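MutT/nudix family protein (Listeria innocua, PDB 3I9X) probably acts as a hydrolase of the Nudix family, the crystallised piece of the longer protein holding its Nudix domain. Local coordinates at residues T45-L50 with I144-M149; L34-E39 with E130-R135; R23-Y28 with W117-A122; Y28-I33 with Q84-E89. One frame throughout, in Å; residues are numbered along the deposited sequence.

Contact 1: residues T45-L50 with I144-M149; sequences TLHILL and IGLFPM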
# COMPACT_ATOMS: atom_id res chain seq x y z
N THR A 45 -20.75 17.30 10.61
CA THR A 45 -20.64 15.85 10.57
C THR A 45 -19.89 15.38 9.30
O THR A 45 -20.09 15.91 8.19
CB THR A 45 -22.06 15.19 10.68
OG1 THR A 45 -22.69 15.66 11.88
CG2 THR A 45 -22.00 13.63 10.70
N LEU A 46 -19.03 14.39 9.51
CA LEU A 46 -18.24 13.79 8.44
C LEU A 46 -19.19 13.04 7.55
O LEU A 46 -19.96 12.23 8.05
CB LEU A 46 -17.21 12.82 9.04
CG LEU A 46 -16.14 12.34 8.03
CD1 LEU A 46 -15.15 13.48 7.76
CD2 LEU A 46 -15.40 11.09 8.55
N HIS A 47 -19.18 13.36 6.26
CA HIS A 47 -19.96 12.63 5.25
C HIS A 47 -19.06 11.96 4.23
O HIS A 47 -17.96 12.46 3.93
CB HIS A 47 -20.88 13.60 4.49
CG HIS A 47 -22.06 14.07 5.26
ND1 HIS A 47 -21.96 14.70 6.49
CD2 HIS A 47 -23.39 13.99 4.99
CE1 HIS A 47 -23.17 14.99 6.93
NE2 HIS A 47 -24.06 14.58 6.04
N ILE A 48 -19.57 10.88 3.61
CA ILE A 48 -18.87 10.15 2.57
C ILE A 48 -19.71 9.99 1.29
O ILE A 48 -20.92 9.74 1.37
CB ILE A 48 -18.37 8.80 3.11
CG1 ILE A 48 -17.62 8.05 2.04
CG2 ILE A 48 -19.53 7.92 3.68
CD1 ILE A 48 -16.87 6.83 2.53
N LEU A 49 -19.06 10.16 0.12
CA LEU A 49 -19.68 9.86 -1.16
C LEU A 49 -19.57 8.38 -1.54
O LEU A 49 -18.48 7.80 -1.63
CB LEU A 49 -19.08 10.67 -2.30
CG LEU A 49 -19.96 10.72 -3.55
CD1 LEU A 49 -21.13 11.71 -3.41
CD2 LEU A 49 -19.15 11.10 -4.85
N LEU A 50 -20.70 7.76 -1.83
CA LEU A 50 -20.72 6.36 -2.23
C LEU A 50 -21.61 6.16 -3.43
O LEU A 50 -22.52 6.96 -3.67
CB LEU A 50 -21.20 5.50 -1.09
CG LEU A 50 -20.39 5.47 0.18
CD1 LEU A 50 -21.23 4.70 1.30
CD2 LEU A 50 -19.04 4.85 -0.04
N ILE A 144 -26.06 7.58 -6.53
CA ILE A 144 -25.02 8.26 -5.74
C ILE A 144 -25.55 8.93 -4.50
O ILE A 144 -26.48 9.71 -4.59
CB ILE A 144 -24.34 9.34 -6.58
CG1 ILE A 144 -23.85 8.71 -7.89
CG2 ILE A 144 -23.20 10.02 -5.78
CD1 ILE A 144 -23.04 9.61 -8.75
N GLY A 145 -24.96 8.66 -3.34
CA GLY A 145 -25.37 9.33 -2.12
C GLY A 145 -24.22 9.94 -1.32
O GLY A 145 -23.09 9.45 -1.35
N LEU A 146 -24.53 11.01 -0.60
CA LEU A 146 -23.60 11.63 0.31
C LEU A 146 -24.09 11.33 1.71
O LEU A 146 -25.07 11.94 2.16
CB LEU A 146 -23.52 13.12 0.02
CG LEU A 146 -22.49 13.96 0.77
CD1 LEU A 146 -20.97 13.48 0.66
CD2 LEU A 146 -22.67 15.42 0.25
N PHE A 147 -23.45 10.38 2.39
CA PHE A 147 -23.96 9.84 3.65
C PHE A 147 -23.14 10.33 4.85
O PHE A 147 -21.91 10.31 4.80
CB PHE A 147 -23.91 8.28 3.68
CG PHE A 147 -24.79 7.61 2.65
CD1 PHE A 147 -26.13 7.31 2.94
CD2 PHE A 147 -24.29 7.29 1.40
CE1 PHE A 147 -26.94 6.70 1.98
CE2 PHE A 147 -25.08 6.66 0.45
CZ PHE A 147 -26.41 6.37 0.74
N PRO A 148 -23.83 10.63 5.96
CA PRO A 148 -23.12 10.78 7.22
C PRO A 148 -22.39 9.48 7.43
O PRO A 148 -22.86 8.45 6.97
CB PRO A 148 -24.23 10.96 8.26
CG PRO A 148 -25.47 11.23 7.52
CD PRO A 148 -25.30 10.66 6.14
N MET A 149 -21.25 9.52 8.08
CA MET A 149 -20.40 8.34 8.04
C MET A 149 -21.00 7.24 8.88
O MET A 149 -20.90 6.08 8.53
CB MET A 149 -18.95 8.63 8.43
CG MET A 149 -18.07 7.39 8.57
SD MET A 149 -17.50 6.62 7.03
CE MET A 149 -16.07 7.74 6.71
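Leu49 CD1, a terminal methyl, lies 3.6 Å from the branch methyl CG2 of Ile144. Leu146 lies on this same face of the sheet, and its CD1 rests against His47 CB at 3.8 Å. Leu132 of helix 129-137 packs on Leu146. The opposite face carries Ile48, Leu50 and Phe147. Leu50 CD1 meets ring atom Phe147 CD2 at 4.0 Å, the two side chains crossing at about a right angle. Trp69 packs edge-to-face with the Phe147 ring. The bend at chi3 (82°) turns Met149 CE to 3.9 Å from Leu46 CD2. Leu46 and Met149 lie side by side and point the same way, both touching Phe169 of helix 161-177.

Between these faces run two antiparallel strands. Ile48 and Phe147 form a hydrogen-bonded pair, with Ile48 N to Phe147 O at 2.7 Å. Leu50 and Gly145 form the next one. At the far end Met149 N gives only a weak bond to Leu46 O.

His47 marks the polar edge. Its CG is anti to the carbonyl carbon (chi1 -74°), and Pro148 CA sits over the ring centre in a CH-pi contact of 3.9 Å. His47 ND1 donates in the ring plane to Thr45 O at 2.8 Å, approaching from above that carbonyl's plane. The bond implies that ND1 carries a proton and restrains the ring's rotation, while Pro148 covers one ring face just before helix 149-152.

Contact 2: residues L34-E39 with E130-R135; sequences LTTVKE and EALEKR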
# COMPACT_ATOMS: atom_id res chain seq x y z
N LEU A 34 -13.98 9.38 -0.12
CA LEU A 34 -14.20 10.77 -0.47
C LEU A 34 -15.12 11.45 0.52
O LEU A 34 -16.34 11.24 0.49
CB LEU A 34 -14.83 10.84 -1.85
CG LEU A 34 -14.63 12.02 -2.75
CD1 LEU A 34 -13.21 12.52 -2.54
CD2 LEU A 34 -14.86 11.61 -4.24
N THR A 35 -14.54 12.29 1.38
CA THR A 35 -15.30 12.86 2.50
C THR A 35 -15.41 14.37 2.50
O THR A 35 -14.64 15.07 1.83
CB THR A 35 -14.71 12.43 3.83
OG1 THR A 35 -13.50 13.12 4.09
CG2 THR A 35 -14.45 10.92 3.86
N THR A 36 -16.41 14.85 3.23
CA THR A 36 -16.59 16.28 3.51
C THR A 36 -17.17 16.43 4.91
O THR A 36 -17.48 15.45 5.58
CB THR A 36 -17.46 16.99 2.50
OG1 THR A 36 -17.39 18.41 2.71
CG2 THR A 36 -18.90 16.55 2.58
N VAL A 37 -17.24 17.67 5.36
CA VAL A 37 -17.83 17.98 6.65
C VAL A 37 -18.99 18.89 6.32
O VAL A 37 -18.86 19.81 5.52
CB VAL A 37 -16.83 18.61 7.62
CG1 VAL A 37 -17.56 19.24 8.85
CG2 VAL A 37 -15.81 17.58 8.12
N LYS A 38 -20.17 18.58 6.83
CA LYS A 38 -21.31 19.47 6.67
C LYS A 38 -22.31 19.25 7.79
O LYS A 38 -22.24 18.25 8.53
CB LYS A 38 -21.99 19.32 5.30
CG LYS A 38 -22.78 18.03 5.10
CD LYS A 38 -23.42 17.97 3.69
CE LYS A 38 -24.89 17.52 3.69
NZ LYS A 38 -25.69 18.30 2.71
N GLU A 39 -23.26 20.17 7.88
CA GLU A 39 -24.14 20.21 9.05
C GLU A 39 -25.27 19.20 8.92
O GLU A 39 -26.00 19.16 7.93
CB GLU A 39 -24.69 21.63 9.29
CG GLU A 39 -23.58 22.69 9.39
CD GLU A 39 -23.40 23.27 10.79
OE1 GLU A 39 -24.42 23.74 11.38
OE2 GLU A 39 -22.23 23.29 11.27
N GLU A 130 -19.60 21.04 -1.62
CA GLU A 130 -20.41 21.40 -2.77
C GLU A 130 -20.25 20.47 -3.99
O GLU A 130 -21.21 20.09 -4.60
CB GLU A 130 -20.19 22.88 -3.17
CG GLU A 130 -20.78 23.92 -2.14
CD GLU A 130 -19.84 24.25 -0.95
OE1 GLU A 130 -18.62 23.89 -1.01
OE2 GLU A 130 -20.35 24.88 0.04
N ALA A 131 -19.02 20.10 -4.34
CA ALA A 131 -18.80 19.13 -5.42
C ALA A 131 -19.43 17.76 -5.14
O ALA A 131 -19.94 17.12 -6.05
CB ALA A 131 -17.33 18.95 -5.64
N LEU A 132 -19.39 17.31 -3.90
CA LEU A 132 -20.00 16.02 -3.54
C LEU A 132 -21.53 16.10 -3.60
O LEU A 132 -22.16 15.20 -4.11
CB LEU A 132 -19.53 15.53 -2.17
CG LEU A 132 -18.03 15.46 -1.99
CD1 LEU A 132 -17.64 14.64 -0.72
CD2 LEU A 132 -17.38 14.93 -3.28
N GLU A 133 -22.10 17.19 -3.08
CA GLU A 133 -23.56 17.43 -3.21
C GLU A 133 -24.00 17.48 -4.66
O GLU A 133 -25.00 16.88 -5.01
CB GLU A 133 -23.98 18.72 -2.47
CG GLU A 133 -23.91 18.62 -0.93
CD GLU A 133 -23.94 19.98 -0.20
OE1 GLU A 133 -23.62 21.03 -0.81
OE2 GLU A 133 -24.25 19.98 1.02
N LYS A 134 -23.23 18.13 -5.53
CA LYS A 134 -23.55 18.15 -6.98
C LYS A 134 -23.75 16.75 -7.56
O LYS A 134 -24.76 16.48 -8.22
CB LYS A 134 -22.47 18.88 -7.79
CG LYS A 134 -22.66 20.39 -7.93
CD LYS A 134 -21.81 20.99 -9.10
CE LYS A 134 -22.27 20.49 -10.51
NZ LYS A 134 -21.43 21.01 -11.65
N ARG A 135 -22.79 15.86 -7.31
CA ARG A 135 -22.87 14.50 -7.87
C ARG A 135 -23.99 13.68 -7.26
O ARG A 135 -24.64 12.91 -7.96
CB ARG A 135 -21.53 13.75 -7.74
CG ARG A 135 -20.61 13.97 -8.92
CD ARG A 135 -21.01 13.11 -10.16
NE ARG A 135 -20.49 11.74 -10.12
CZ ARG A 135 -20.91 10.74 -10.91
NH1 ARG A 135 -21.88 10.93 -11.81
NH2 ARG A 135 -20.37 9.53 -10.77
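Lys38 NZ and Glu133 OE2 form a salt bridge of 2.8 Å, tip to tip. The ammonium group approaches the anti lone pair of OE2, on the side away from the other carboxylate oxygen. Glu133 reaches it with a chain extended beyond CG. In Lys38, CG lies between the backbone N and the carbonyl carbon (chi1 71°), and the chain bends at its third and fourth torsions. Its CD also lies close to the acceptor, at 3.4 Å from Glu133 OE2. Both residues are partly exposed, and the carboxylate probably offsets the lysine charge.

Beside the bridge, Leu132 fills the buried part. Its CD2 touches Leu34 CG at 4.0 Å, the two leucines crossing obliquely. CD1 works along the strand backbone: Leu132 CD1 lies 3.8 Å from Leu34 O, and it is 3.9 Å from Thr35 C. The same methyl meets Thr36 CB at 4.0 Å, the two side chains sliding past each other in opposite directions. Thr36 turns its hydroxyl elsewhere, bonding OG1 to Val127 O. Val127 also packs on Leu132.

The axes of the two short segments come within 9.1 Å and run 107° apart, so the helix lies nearly square across the strand. A helix laid on one face of the central mixed sheet in this way belongs to the alpha/beta/alpha sandwich of the Nudix fold.

Contact 3: residues R23-Y28 with W117-A122; sequences RTPDGY and WIISRA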
# COMPACT_ATOMS: atom_id res chain seq x y z
N ARG A 23 0.84 -18.27 -11.20
CA ARG A 23 -0.31 -17.51 -10.64
C ARG A 23 0.06 -16.06 -10.27
O ARG A 23 0.87 -15.83 -9.37
CB ARG A 23 -0.81 -18.24 -9.39
CG ARG A 23 -2.01 -17.58 -8.67
CD ARG A 23 -3.40 -18.06 -9.19
NE ARG A 23 -4.12 -17.04 -9.97
CZ ARG A 23 -5.19 -16.34 -9.55
NH1 ARG A 23 -5.70 -16.49 -8.32
NH2 ARG A 23 -5.74 -15.45 -10.37
N THR A 24 -0.55 -15.09 -10.97
CA THR A 24 -0.29 -13.67 -10.72
C THR A 24 -1.59 -12.94 -10.35
O THR A 24 -2.68 -13.52 -10.45
CB THR A 24 0.34 -13.01 -11.94
OG1 THR A 24 -0.59 -13.02 -13.01
CG2 THR A 24 1.65 -13.72 -12.37
N PRO A 25 -1.50 -11.66 -9.91
CA PRO A 25 -2.76 -11.03 -9.49
C PRO A 25 -3.62 -10.64 -10.67
O PRO A 25 -3.14 -10.37 -11.77
CB PRO A 25 -2.31 -9.77 -8.74
CG PRO A 25 -0.82 -9.97 -8.49
CD PRO A 25 -0.35 -10.76 -9.66
N ASP A 26 -4.90 -10.60 -10.41
CA ASP A 26 -5.89 -10.30 -11.43
C ASP A 26 -6.13 -8.83 -11.60
O ASP A 26 -6.74 -8.41 -12.60
CB ASP A 26 -7.17 -11.05 -11.09
CG ASP A 26 -6.97 -12.51 -11.19
OD1 ASP A 26 -7.39 -13.27 -10.30
OD2 ASP A 26 -6.30 -12.89 -12.19
N GLY A 27 -5.64 -8.02 -10.67
CA GLY A 27 -5.94 -6.59 -10.74
C GLY A 27 -5.37 -5.77 -9.61
O GLY A 27 -5.12 -6.27 -8.53
N TYR A 28 -5.18 -4.50 -9.91
CA TYR A 28 -4.77 -3.52 -8.96
C TYR A 28 -5.74 -2.38 -9.08
O TYR A 28 -5.90 -1.85 -10.18
CB TYR A 28 -3.36 -3.03 -9.36
CG TYR A 28 -2.68 -2.09 -8.42
CD1 TYR A 28 -2.77 -2.24 -7.02
CD2 TYR A 28 -1.83 -1.09 -8.91
CE1 TYR A 28 -2.09 -1.39 -6.18
CE2 TYR A 28 -1.15 -0.25 -8.07
CZ TYR A 28 -1.27 -0.39 -6.70
OH TYR A 28 -0.56 0.48 -5.86
N TRP A 117 -8.02 -12.18 -7.68
CA TRP A 117 -6.96 -11.70 -6.76
C TRP A 117 -6.74 -10.20 -7.05
O TRP A 117 -6.01 -9.85 -8.00
CB TRP A 117 -5.68 -12.53 -6.97
CG TRP A 117 -4.51 -12.21 -6.09
CD1 TRP A 117 -4.50 -11.44 -4.98
CD2 TRP A 117 -3.18 -12.73 -6.23
NE1 TRP A 117 -3.24 -11.41 -4.43
CE2 TRP A 117 -2.41 -12.20 -5.19
CE3 TRP A 117 -2.57 -13.60 -7.15
CZ2 TRP A 117 -1.06 -12.52 -5.02
CZ3 TRP A 117 -1.22 -13.90 -6.99
CH2 TRP A 117 -0.48 -13.37 -5.94
N ILE A 118 -7.45 -9.33 -6.32
CA ILE A 118 -7.40 -7.89 -6.67
C ILE A 118 -6.88 -7.14 -5.45
O ILE A 118 -7.36 -7.36 -4.33
CB ILE A 118 -8.76 -7.35 -7.20
CG1 ILE A 118 -9.13 -8.05 -8.52
CG2 ILE A 118 -8.70 -5.86 -7.47
CD1 ILE A 118 -10.60 -8.05 -8.81
N ILE A 119 -5.84 -6.35 -5.67
CA ILE A 119 -5.17 -5.62 -4.61
C ILE A 119 -5.62 -4.18 -4.74
O ILE A 119 -5.54 -3.59 -5.85
CB ILE A 119 -3.66 -5.73 -4.78
CG1 ILE A 119 -3.22 -7.20 -4.61
CG2 ILE A 119 -2.93 -4.83 -3.79
CD1 ILE A 119 -2.09 -7.58 -5.59
N SER A 120 -6.15 -3.64 -3.65
CA SER A 120 -6.61 -2.26 -3.60
C SER A 120 -5.67 -1.34 -2.83
O SER A 120 -5.38 -1.60 -1.68
CB SER A 120 -7.98 -2.17 -2.95
OG SER A 120 -8.21 -0.85 -2.52
N ARG A 121 -5.26 -0.25 -3.45
CA ARG A 121 -4.56 0.84 -2.81
C ARG A 121 -5.60 1.91 -2.44
O ARG A 121 -6.29 2.49 -3.28
CB ARG A 121 -3.49 1.36 -3.77
CG ARG A 121 -2.57 2.54 -3.29
CD ARG A 121 -2.22 2.45 -1.92
NE ARG A 121 -1.05 3.24 -1.57
CZ ARG A 121 -0.59 3.37 -0.32
NH1 ARG A 121 -1.21 2.79 0.70
NH2 ARG A 121 0.52 4.08 -0.09
N ALA A 122 -5.75 2.16 -1.15
CA ALA A 122 -6.82 3.02 -0.70
C ALA A 122 -6.33 4.40 -0.25
O ALA A 122 -5.27 4.52 0.39
CB ALA A 122 -7.56 2.34 0.38
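Trp117 meets Asp26 through its backbone and Pro25 through its ring. The indole CG is anti to the backbone N (chi1 -178°), and the indole lies against loop residues 23-25. Pro25 CG stands almost on the normal of the six-membered ring, in a CH-pi contact 4.0 Å from its centroid. Pro25 CA lies over the same indole, offset toward the rim, and Arg23 O is at the edge, in plane. Farther on, Pro25 CB touches Ile119 CD1 at 3.8 Å.

Asp26 OD1 takes two donors. Trp117 N reaches it on the anti side at 2.9 Å, in a nearly straight bond. Arg23 NH2 comes from the syn side at 2.7 Å to the same Asp26 OD1, forming a salt bridge close to the guanidinium plane. Together they should hold the carboxylate's rotation. Arg23 bends at its second and third torsions. Trp117 CE3 lies over one face of the Arg23 guanidinium, the two planes 59° apart.

Here strand 27-40 begins to pair in parallel with strand 118-126, both belonging to the central mixed sheet of the Nudix fold. Asp26 N bonds Trp117 O, and Ile119 N bonds Gly27 O at 3.0 Å.

The ring turn of Tyr28 (chi2 39°) places its CD1 3.3 Å from Ile119 O, which sits at the ring edge. Tyr28 and Arg121 run side by side, pointing the same way, and Tyr28 OH lies 3.7 Å from Arg121 CB. That hydroxyl hydrogen-bonds Asp108 of the second subunit, while Arg121 NH1 bonds Gly105 O.

Contact 4: residues Y28-I33 with Q84-E89; sequences YTSDMI and QAAERE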
# COMPACT_ATOMS: atom_id res chain seq x y z
N TYR A 28 -5.18 -4.50 -9.91
CA TYR A 28 -4.77 -3.52 -8.96
C TYR A 28 -5.74 -2.38 -9.08
O TYR A 28 -5.90 -1.85 -10.18
CB TYR A 28 -3.36 -3.03 -9.36
CG TYR A 28 -2.68 -2.09 -8.42
CD1 TYR A 28 -2.77 -2.24 -7.02
CD2 TYR A 28 -1.83 -1.09 -8.91
CE1 TYR A 28 -2.09 -1.39 -6.18
CE2 TYR A 28 -1.15 -0.25 -8.07
CZ TYR A 28 -1.27 -0.39 -6.70
OH TYR A 28 -0.56 0.48 -5.86
N THR A 29 -6.35 -1.98 -7.96
CA THR A 29 -7.27 -0.84 -7.94
C THR A 29 -6.83 0.30 -7.01
O THR A 29 -6.05 0.10 -6.08
CB THR A 29 -8.70 -1.26 -7.57
OG1 THR A 29 -8.70 -1.75 -6.24
CG2 THR A 29 -9.20 -2.37 -8.48
N SER A 30 -7.31 1.49 -7.34
CA SER A 30 -7.15 2.70 -6.57
C SER A 30 -8.54 3.08 -6.07
O SER A 30 -9.40 3.43 -6.87
CB SER A 30 -6.63 3.78 -7.48
OG SER A 30 -6.04 4.82 -6.75
N ASP A 31 -8.79 2.91 -4.77
CA ASP A 31 -10.11 3.20 -4.18
C ASP A 31 -10.04 4.41 -3.24
O ASP A 31 -9.08 4.56 -2.47
CB ASP A 31 -10.62 1.95 -3.45
CG ASP A 31 -10.92 0.82 -4.43
OD1 ASP A 31 -11.68 1.10 -5.39
OD2 ASP A 31 -10.38 -0.31 -4.27
N MET A 32 -11.08 5.24 -3.30
CA MET A 32 -11.10 6.56 -2.69
C MET A 32 -12.22 6.74 -1.66
O MET A 32 -13.40 6.69 -2.00
CB MET A 32 -11.30 7.62 -3.76
CG MET A 32 -10.31 7.48 -4.99
SD MET A 32 -10.29 8.96 -6.09
CE MET A 32 -10.83 10.10 -4.75
N ILE A 33 -11.84 6.96 -0.42
CA ILE A 33 -12.77 7.43 0.60
C ILE A 33 -12.86 8.94 0.43
O ILE A 33 -11.94 9.70 0.78
CB ILE A 33 -12.28 7.06 1.95
CG1 ILE A 33 -12.26 5.54 2.07
CG2 ILE A 33 -13.10 7.64 3.04
CD1 ILE A 33 -13.59 5.01 2.22
N GLN A 84 -1.80 8.18 -9.45
CA GLN A 84 -2.20 8.80 -10.69
C GLN A 84 -3.62 8.39 -11.01
O GLN A 84 -4.43 9.23 -11.36
CB GLN A 84 -1.22 8.50 -11.84
CG GLN A 84 -0.05 9.48 -11.87
CD GLN A 84 1.29 8.89 -12.36
OE1 GLN A 84 1.35 7.80 -12.94
NE2 GLN A 84 2.37 9.63 -12.10
N ALA A 85 -3.93 7.11 -10.85
CA ALA A 85 -5.28 6.64 -11.08
C ALA A 85 -6.33 7.27 -10.13
O ALA A 85 -7.47 7.53 -10.54
CB ALA A 85 -5.33 5.14 -10.99
N ALA A 86 -5.96 7.49 -8.86
CA ALA A 86 -6.85 8.15 -7.91
C ALA A 86 -7.06 9.63 -8.27
O ALA A 86 -8.15 10.14 -8.13
CB ALA A 86 -6.32 8.03 -6.46
N GLU A 87 -6.00 10.31 -8.71
CA GLU A 87 -6.10 11.71 -9.11
C GLU A 87 -7.04 11.88 -10.29
O GLU A 87 -7.86 12.80 -10.29
CB GLU A 87 -4.74 12.33 -9.43
CG GLU A 87 -4.23 13.24 -8.33
CD GLU A 87 -2.74 13.16 -8.11
OE1 GLU A 87 -2.34 13.32 -6.93
OE2 GLU A 87 -1.96 12.95 -9.09
N ARG A 88 -6.92 10.97 -11.25
CA ARG A 88 -7.83 10.91 -12.40
C ARG A 88 -9.25 10.62 -11.95
O ARG A 88 -10.17 11.34 -12.37
CB ARG A 88 -7.42 9.86 -13.47
CG ARG A 88 -8.53 9.70 -14.56
CD ARG A 88 -8.31 8.63 -15.61
NE ARG A 88 -8.33 7.27 -15.04
CZ ARG A 88 -7.24 6.55 -14.81
NH1 ARG A 88 -6.05 7.04 -15.09
NH2 ARG A 88 -7.35 5.34 -14.27
N GLU A 89 -9.44 9.56 -11.15
CA GLU A 89 -10.80 9.15 -10.75
C GLU A 89 -11.48 10.23 -9.89
O GLU A 89 -12.68 10.39 -9.96
CB GLU A 89 -10.86 7.76 -10.06
CG GLU A 89 -10.66 6.56 -11.03
CD GLU A 89 -11.93 6.13 -11.80
OE1 GLU A 89 -12.91 6.92 -11.89
OE2 GLU A 89 -11.97 4.98 -12.31
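Ser30 faces Ala85 and Ala86 of the helix, and its short side chain can be followed atom by atom. CB comes first: Ser30 CB lies 4.0 Å from Ala85 CB. Next is OG, placed anti to the backbone N (chi1 -160°). Ser30 OG sits 3.2 Å from Ala86 CB, a close approach to a methyl. The hydroxyl's hydrogen bond goes to Ala82 O in the first turn of the same helix, which satisfies this buried polar tip.

Met32 continues the contact two residues further along the strand. Its sulphur does the touching: Met32 SD is 3.2 Å from Ala86 O and 4.1 Å from Ala86 CB. Glu89 CB flanks it on the next turn, 4.2 Å from Met32 SD. Leu101 packs on both Met32 and Ala86.

With alanines at the interface, the backbones can come close, Ser30 CA lying 5.6 Å from Ala86 CA. The segment axes are inclined by 49°. Helix 82-94 belongs to a loop-helix-loop closely resembling the Nudix box; Arg88 and Glu80, salt-bridged, fall at consensus positions. Such a helix on the central sheet is characteristic of the Nudix fold; in catalytic relatives its glutamates bind metal ions, a role only inferred here.

How the contacts relate
From the N terminus, strand 27-40 and the residues just before it supply the first segments of contacts 3, 4 and 2 in turn. Contact 3 closes a long loop at 117-122, and contact 4, which shares Tyr28, is nested inside it. Contact 2 starts next but closes later, on helix 129-137, so it crosses both. Contact 1 starts on the following strand, 43-52, and closes last, crossing all three. Contacts 1 and 2 touch through backbone pairing of the two strands. Contacts 3 and 1 lie on opposite sides of the chain's centre. Together they pair strands 118-126 and 144-148 into the sheet and pack helices 82-94 and 129-137 against it.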